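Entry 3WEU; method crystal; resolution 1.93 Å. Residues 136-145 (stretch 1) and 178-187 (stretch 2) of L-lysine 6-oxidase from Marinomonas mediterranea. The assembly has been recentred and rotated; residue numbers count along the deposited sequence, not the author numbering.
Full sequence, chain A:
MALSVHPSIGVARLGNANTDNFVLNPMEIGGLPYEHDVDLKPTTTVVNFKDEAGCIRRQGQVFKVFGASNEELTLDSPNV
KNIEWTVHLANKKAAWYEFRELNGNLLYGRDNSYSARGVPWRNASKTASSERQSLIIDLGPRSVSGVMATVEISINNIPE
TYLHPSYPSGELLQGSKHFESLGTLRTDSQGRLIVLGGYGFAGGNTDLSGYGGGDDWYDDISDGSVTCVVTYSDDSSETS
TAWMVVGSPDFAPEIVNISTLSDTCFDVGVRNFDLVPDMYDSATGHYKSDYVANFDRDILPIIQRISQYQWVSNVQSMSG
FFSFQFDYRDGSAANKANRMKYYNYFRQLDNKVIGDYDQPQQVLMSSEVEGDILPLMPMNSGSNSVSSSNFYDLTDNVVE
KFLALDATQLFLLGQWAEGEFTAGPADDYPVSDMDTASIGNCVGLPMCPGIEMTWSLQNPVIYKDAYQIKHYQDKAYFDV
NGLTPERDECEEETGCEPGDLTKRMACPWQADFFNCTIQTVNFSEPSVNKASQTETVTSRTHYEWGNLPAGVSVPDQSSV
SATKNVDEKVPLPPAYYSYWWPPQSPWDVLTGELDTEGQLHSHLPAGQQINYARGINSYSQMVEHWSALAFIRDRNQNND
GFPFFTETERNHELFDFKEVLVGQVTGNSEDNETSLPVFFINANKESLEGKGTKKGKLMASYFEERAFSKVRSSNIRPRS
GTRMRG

Stretch 1 (136-145) IIDLGPRSVS
Stretch 2, residues 178-187: HFESLGTLRT

No hydrogen bond joins the two stretches; 483 Å² of surface, both sides summed, is buried by packing, mostly of apolar side chains, some of them against backbone atoms. The strands around Arg142-Ser145 and Gly183-Thr187 run nearly parallel, crossing at -17° with a closest axial approach of 6.6 Å. The register pairs Leu139 with Leu182 (CA-CA 8.0 Å), Val144 with Arg186 and Ser145 with Thr187 (CA-CA 6.6 Å each).

Along stretch 2, His178 (phi/psi -130/102) makes no contact. Phe179 (-73/136; chi1 t, chi2 80°) points toward stretch 1. Its CZ lies 3.6 Å from Ile137 CG2, which approaches obliquely, while Leu139 CD1 sits at the ring edge, 4.0 Å from Phe179 CE2. Ile137 (-96/110) and Leu139 (-111/11) are both m,t. Glu180 (-137/-29) and Ser181 (-154/150) direct CB away; Ser181 OG (chi1 t) accepts a hydrogen bond from Gly183 N at 3.0 Å, spanning the corner at Leu182.

Leu182 (-101/-11) has off-well chi angles of -102° and 6°; its CD1 reaches Ile137 CG2 at 3.7 Å and its CD2 lies 4.5 Å from Leu139 CG. Like those to Phe179, these are van der Waals contacts between buried apolar groups. Gly183 (150/-153) occupies backbone angles at which a CB would jam against the preceding carbonyl O.

Beyond it the strand alternates. Thr184 (-144/135) points away, whereas Leu185 (-105/136; m,t) points toward, placing CD1 3.5 Å from Arg142 O and CB 4.1 Å from Val144 CG1. Arg142 (-124/156; m,m,t) offers CB, 3.8 Å from Leu185 CD1, but its end leads away: Arg142 NH1 donates to Leu139 O (2.7 Å) and Pro141 O (2.8 Å) and Arg142 NH2 to Leu139 O (3.0 Å), with further bonds elsewhere in the structure. Arg186 (-132/169) points away, yet its O lies 3.9 Å from Val144 CG1. Thr187 (-125/156; chi1 p) turns back, its methyl CG2 in van der Waals contact 3.7 Å from CG1 of Val144 (-139/148; p).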

# COMPACT_ATOMS: atom_id res chain seq x y z
N ILE A 136 14.64 -5.52 23.13
CA ILE A 136 15.34 -6.76 23.17
C ILE A 136 14.33 -7.80 23.62
O ILE A 136 13.47 -7.53 24.48
CB ILE A 136 16.47 -6.74 24.22
CG1 ILE A 136 17.45 -5.63 23.89
CG2 ILE A 136 17.22 -8.07 24.34
CD1 ILE A 136 18.58 -5.49 24.83
N ILE A 137 14.43 -9.01 23.06
CA ILE A 137 13.69 -10.12 23.60
C ILE A 137 14.64 -10.85 24.51
O ILE A 137 15.61 -11.49 24.04
CB ILE A 137 13.13 -11.10 22.56
CG1 ILE A 137 12.27 -10.39 21.53
CG2 ILE A 137 12.27 -12.18 23.25
CD1 ILE A 137 11.65 -11.32 20.48
N ASP A 138 14.36 -10.76 25.82
CA ASP A 138 15.19 -11.29 26.85
C ASP A 138 14.30 -11.77 28.03
O ASP A 138 13.65 -10.96 28.75
CB ASP A 138 16.15 -10.20 27.31
CG ASP A 138 17.04 -10.64 28.46
OD1 ASP A 138 17.12 -11.85 28.79
OD2 ASP A 138 17.75 -9.77 29.02
N LEU A 139 14.28 -13.07 28.23
CA LEU A 139 13.39 -13.71 29.19
C LEU A 139 14.21 -14.24 30.31
O LEU A 139 13.71 -14.95 31.16
CB LEU A 139 12.61 -14.81 28.52
CG LEU A 139 11.79 -14.41 27.29
CD1 LEU A 139 10.98 -15.60 26.80
CD2 LEU A 139 10.86 -13.21 27.50
N GLY A 140 15.48 -13.84 30.33
CA GLY A 140 16.41 -14.33 31.34
C GLY A 140 16.93 -15.71 31.02
O GLY A 140 16.43 -16.32 30.05
N PRO A 141 17.88 -16.20 31.83
CA PRO A 141 18.51 -17.46 31.84
C PRO A 141 17.52 -18.47 32.35
O PRO A 141 16.49 -18.11 32.97
CB PRO A 141 19.70 -17.27 32.77
CG PRO A 141 19.27 -16.22 33.74
CD PRO A 141 18.42 -15.32 32.90
N ARG A 142 17.67 -19.68 31.84
CA ARG A 142 16.99 -20.83 32.42
C ARG A 142 18.08 -21.81 32.73
O ARG A 142 19.14 -21.79 32.08
CB ARG A 142 16.00 -21.48 31.43
CG ARG A 142 14.78 -20.70 31.01
CD ARG A 142 13.85 -20.32 32.16
NE ARG A 142 12.81 -19.44 31.73
CZ ARG A 142 12.94 -18.12 31.56
NH1 ARG A 142 14.09 -17.54 31.73
NH2 ARG A 142 11.92 -17.41 31.14
N SER A 143 17.82 -22.70 33.69
CA SER A 143 18.72 -23.77 34.12
C SER A 143 18.04 -25.13 34.06
O SER A 143 16.81 -25.26 34.24
CB SER A 143 19.13 -23.51 35.57
OG SER A 143 19.98 -22.37 35.56
N VAL A 144 18.81 -26.13 33.74
CA VAL A 144 18.33 -27.48 33.72
C VAL A 144 19.41 -28.36 34.31
O VAL A 144 20.59 -28.10 34.17
CB VAL A 144 17.92 -27.77 32.26
CG1 VAL A 144 19.13 -28.06 31.37
CG2 VAL A 144 16.94 -28.82 32.17
N SER A 145 19.00 -29.43 34.99
CA SER A 145 19.89 -30.44 35.49
C SER A 145 19.16 -31.72 35.77
O SER A 145 17.93 -31.75 35.92
CB SER A 145 20.53 -30.00 36.77
OG SER A 145 19.54 -29.76 37.76
N HIS A 178 1.17 -13.72 18.97
CA HIS A 178 1.48 -13.87 20.42
C HIS A 178 2.79 -14.49 20.70
O HIS A 178 2.93 -15.68 20.62
CB HIS A 178 0.40 -14.69 21.13
CG HIS A 178 -0.93 -14.00 21.16
ND1 HIS A 178 -2.00 -14.37 20.36
CD2 HIS A 178 -1.33 -12.88 21.82
CE1 HIS A 178 -3.00 -13.53 20.55
NE2 HIS A 178 -2.62 -12.62 21.42
N PHE A 179 3.76 -13.67 21.04
CA PHE A 179 5.08 -14.19 21.41
C PHE A 179 5.03 -14.87 22.78
O PHE A 179 4.51 -14.31 23.72
CB PHE A 179 6.13 -13.07 21.44
CG PHE A 179 7.43 -13.56 21.91
CD1 PHE A 179 8.27 -14.24 21.04
CD2 PHE A 179 7.77 -13.49 23.24
CE1 PHE A 179 9.45 -14.80 21.52
CE2 PHE A 179 8.92 -14.04 23.72
CZ PHE A 179 9.79 -14.69 22.86
N GLU A 180 5.65 -16.02 22.91
CA GLU A 180 5.62 -16.77 24.15
C GLU A 180 6.93 -17.37 24.60
O GLU A 180 7.13 -17.59 25.77
CB GLU A 180 4.61 -17.92 24.02
CG GLU A 180 3.21 -17.48 24.38
CD GLU A 180 2.19 -18.61 24.20
OE1 GLU A 180 1.22 -18.65 24.96
OE2 GLU A 180 2.37 -19.45 23.31
N SER A 181 7.83 -17.70 23.67
CA SER A 181 8.95 -18.48 23.99
C SER A 181 10.14 -18.23 23.03
O SER A 181 9.95 -18.06 21.84
CB SER A 181 8.59 -19.96 23.92
OG SER A 181 9.70 -20.78 24.26
N LEU A 182 11.32 -18.39 23.57
CA LEU A 182 12.57 -18.44 22.79
C LEU A 182 13.12 -19.86 22.55
O LEU A 182 14.08 -20.07 21.82
CB LEU A 182 13.56 -17.60 23.53
CG LEU A 182 13.87 -16.16 22.99
CD1 LEU A 182 13.13 -15.49 21.85
CD2 LEU A 182 14.65 -15.36 24.00
N GLY A 183 12.55 -20.82 23.25
CA GLY A 183 12.86 -22.20 23.02
C GLY A 183 12.73 -23.05 24.27
O GLY A 183 11.93 -22.74 25.14
N THR A 184 13.49 -24.13 24.31
CA THR A 184 13.32 -25.17 25.34
C THR A 184 14.67 -25.74 25.74
O THR A 184 15.50 -26.05 24.87
CB THR A 184 12.44 -26.32 24.77
OG1 THR A 184 11.26 -25.82 24.12
CG2 THR A 184 12.08 -27.31 25.85
N LEU A 185 14.94 -25.91 27.03
CA LEU A 185 16.13 -26.60 27.50
C LEU A 185 15.70 -27.98 27.99
O LEU A 185 14.61 -28.14 28.58
CB LEU A 185 16.80 -25.93 28.71
CG LEU A 185 17.23 -24.50 28.52
CD1 LEU A 185 18.09 -24.07 29.70
CD2 LEU A 185 17.99 -24.33 27.19
N ARG A 186 16.49 -28.98 27.63
CA ARG A 186 16.28 -30.31 28.15
C ARG A 186 17.59 -30.90 28.63
O ARG A 186 18.67 -30.39 28.30
CB ARG A 186 15.72 -31.21 27.07
CG ARG A 186 14.28 -31.02 26.79
CD ARG A 186 13.86 -31.86 25.59
NE ARG A 186 12.40 -31.92 25.41
CZ ARG A 186 11.59 -32.89 25.84
NH1 ARG A 186 12.01 -33.89 26.59
NH2 ARG A 186 10.30 -32.83 25.58
N THR A 187 17.50 -32.01 29.33
CA THR A 187 18.60 -32.90 29.53
C THR A 187 18.18 -34.26 29.05
O THR A 187 16.99 -34.56 29.02
CB THR A 187 19.07 -33.06 30.97
OG1 THR A 187 17.96 -33.48 31.78
CG2 THR A 187 19.75 -31.72 31.49